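PDB 6MBH: GphF Dehydratase 1 from Archangium violaceum, which probably dehydrates polyketide intermediates as a hotdog-fold domain of the gephyronic acid synthase, here in a variant that has lost its olefin isomerase activity. Local coordinates for residues N168-E173 and H182-G187. Numbering follows the deposited sequence.
Sequences NIRHLE and HVCLQG
Ile169 and Val183 form an antiparallel, non-hydrogen-bonded pair in the hairpin of strands 169-175 and 178-184, within a dehydratase domain of the HotDog clan. A beta bulge follows: Arg170 and His171 together face His182, whose O accepts from Arg170 N (2.8 Å) and whose N donates to His171 O (2.9 Å). Beyond the pair, Cys184 N reaches Asn168 O at 3.0 Å. With a helix-like psi of -33°, the bulged Arg170 leans toward strand 178-184. Its chain, bent at chi2 (-66°), lays one guanidinium face over Cys184 CB, while Gln186 CG meets the edge, 3.5 Å from Arg170 NH2; guanidinium and Gln186 amide planes stand 89° apart. A water joins Arg170 NE to Cys184 O, 2.7 Å from each. Asn168 ND2 lies 3.7 Å from Leu185 CD2 and bonds to Arg165 O, while OD1 lies 2.8 Å from a second water. Replacing Asn168 with alanine would probably leave Arg165 O without this donor and open a gap beside Leu185. Ile169 and Val183 pack on helix 200-214; on the opposite face, that of His171 and His182, His182 NE2 is hydrogen-bonded to Glu241 OE2, with strands 147-148 and 241-248 flanking the hairpin.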
loop_
_atom_site.group_PDB
_atom_site.type_symbol
_atom_site.label_atom_id
_atom_site.label_comp_id
_atom_site.label_asym_id
_atom_site.label_seq_id
_atom_site.Cartn_x
_atom_site.Cartn_y
_atom_site.Cartn_z
ATOM N N ASN A 168 7.885 1.295 -11.173
ATOM C CA ASN A 168 8.337 -0.101 -11.131
ATOM C C ASN A 168 7.516 -1.032 -12.001
ATOM O O ASN A 168 7.714 -2.244 -11.901
ATOM C CB ASN A 168 8.347 -0.583 -9.666
ATOM C CG ASN A 168 9.285 0.278 -8.830
ATOM O OD1 ASN A 168 10.451 0.450 -9.181
ATOM N ND2 ASN A 168 8.776 0.841 -7.744
ATOM N N ILE A 169 6.635 -0.499 -12.860
ATOM C CA ILE A 169 5.872 -1.332 -13.796
ATOM C C ILE A 169 6.727 -1.492 -15.037
ATOM O O ILE A 169 7.112 -0.499 -15.675
ATOM C CB ILE A 169 4.510 -0.705 -14.138
ATOM C CG1 ILE A 169 3.745 -0.300 -12.860
ATOM C CG2 ILE A 169 3.665 -1.671 -15.049
ATOM C CD1 ILE A 169 2.549 0.594 -13.240
ATOM N N ARG A 170 7.044 -2.742 -15.374
ATOM C CA ARG A 170 7.820 -3.039 -16.564
ATOM C C ARG A 170 6.977 -3.230 -17.794
ATOM O O ARG A 170 7.466 -2.993 -18.920
ATOM C CB ARG A 170 8.651 -4.310 -16.318
ATOM C CG ARG A 170 9.603 -4.123 -15.135
ATOM C CD ARG A 170 10.679 -3.037 -15.473
ATOM N NE ARG A 170 11.668 -2.977 -14.397
ATOM C CZ ARG A 170 12.863 -3.559 -14.456
ATOM N NH1 ARG A 170 13.263 -4.203 -15.560
ATOM N NH2 ARG A 170 13.655 -3.475 -13.404
ATOM N N HIS A 171 5.770 -3.767 -17.619
ATOM C CA HIS A 171 4.920 -4.055 -18.762
ATOM C C HIS A 171 3.522 -4.150 -18.197
ATOM O O HIS A 171 3.334 -4.589 -17.043
ATOM C CB HIS A 171 5.322 -5.361 -19.444
ATOM C CG HIS A 171 4.586 -5.631 -20.724
ATOM N ND1 HIS A 171 3.473 -6.443 -20.785
ATOM C CD2 HIS A 171 4.810 -5.202 -21.988
ATOM C CE1 HIS A 171 3.040 -6.504 -22.033
ATOM N NE2 HIS A 171 3.835 -5.762 -22.784
ATOM N N LEU A 172 2.553 -3.724 -18.995
ATOM C CA LEU A 172 1.160 -3.810 -18.573
ATOM C C LEU A 172 0.321 -4.068 -19.814
ATOM O O LEU A 172 0.427 -3.334 -20.785
ATOM C CB LEU A 172 0.749 -2.500 -17.866
ATOM C CG LEU A 172 -0.710 -2.419 -17.400
ATOM C CD1 LEU A 172 -1.002 -3.558 -16.366
ATOM C CD2 LEU A 172 -0.996 -1.084 -16.699
ATOM N N GLU A 173 -0.432 -5.158 -19.782
ATOM C CA GLU A 173 -1.263 -5.580 -20.928
ATOM C C GLU A 173 -2.732 -5.576 -20.509
ATOM O O GLU A 173 -3.041 -6.168 -19.512
ATOM C CB GLU A 173 -0.808 -6.965 -21.366
ATOM C CG GLU A 173 -1.446 -7.395 -22.656
ATOM C CD GLU A 173 -0.473 -7.901 -23.697
ATOM O OE1 GLU A 173 0.639 -7.393 -23.759
ATOM O OE2 GLU A 173 -0.846 -8.792 -24.430
ATOM N N HIS A 182 3.673 -6.529 -14.939
ATOM C CA HIS A 182 4.908 -7.107 -14.418
ATOM C C HIS A 182 5.577 -5.981 -13.643
ATOM O O HIS A 182 5.756 -4.890 -14.196
ATOM C CB HIS A 182 5.796 -7.535 -15.580
ATOM C CG HIS A 182 7.131 -8.054 -15.152
ATOM N ND1 HIS A 182 8.209 -8.130 -16.009
ATOM C CD2 HIS A 182 7.549 -8.556 -13.968
ATOM C CE1 HIS A 182 9.258 -8.607 -15.345
ATOM N NE2 HIS A 182 8.871 -8.911 -14.117
ATOM N N VAL A 183 5.775 -6.178 -12.348
ATOM C CA VAL A 183 6.300 -5.168 -11.437
ATOM C C VAL A 183 7.620 -5.700 -10.879
ATOM O O VAL A 183 7.684 -6.857 -10.462
ATOM C CB VAL A 183 5.276 -4.908 -10.323
ATOM C CG1 VAL A 183 5.965 -4.183 -9.178
ATOM C CG2 VAL A 183 4.105 -4.059 -10.922
ATOM N N CYS A 184 8.694 -4.901 -10.939
ATOM C CA CYS A 184 9.987 -5.334 -10.412
ATOM C C CYS A 184 10.643 -4.175 -9.654
ATOM O O CYS A 184 10.746 -3.074 -10.204
ATOM C CB CYS A 184 10.898 -5.757 -11.557
ATOM S SG CYS A 184 12.416 -6.628 -11.058
ATOM N N LEU A 185 11.095 -4.411 -8.407
ATOM C CA LEU A 185 11.920 -3.418 -7.730
ATOM C C LEU A 185 13.386 -3.531 -8.128
ATOM O O LEU A 185 13.920 -4.608 -8.360
ATOM C CB LEU A 185 11.817 -3.576 -6.214
ATOM C CG LEU A 185 10.386 -3.575 -5.670
ATOM C CD1 LEU A 185 10.524 -3.914 -4.178
ATOM C CD2 LEU A 185 9.723 -2.193 -5.853
ATOM N N GLN A 186 14.068 -2.398 -8.094
ATOM C CA GLN A 186 15.513 -2.411 -8.213
ATOM C C GLN A 186 16.052 -1.450 -7.160
ATOM O O GLN A 186 15.305 -0.920 -6.349
ATOM C CB GLN A 186 15.980 -2.049 -9.643
ATOM C CG GLN A 186 15.933 -3.202 -10.709
ATOM C CD GLN A 186 16.866 -2.899 -11.885
ATOM O OE1 GLN A 186 17.236 -1.747 -12.085
ATOM N NE2 GLN A 186 17.283 -3.922 -12.625
ATOM N N GLY A 187 17.366 -1.262 -7.168
ATOM C CA GLY A 187 18.027 -0.296 -6.295
ATOM C C GLY A 187 17.801 -0.581 -4.815
ATOM O O GLY A 187 17.778 -1.727 -4.345
HETATM O O HOH W 1 13.088 -0.193 -8.339
HETATM O O HOH W 2 11.742 -1.459 -12.122
#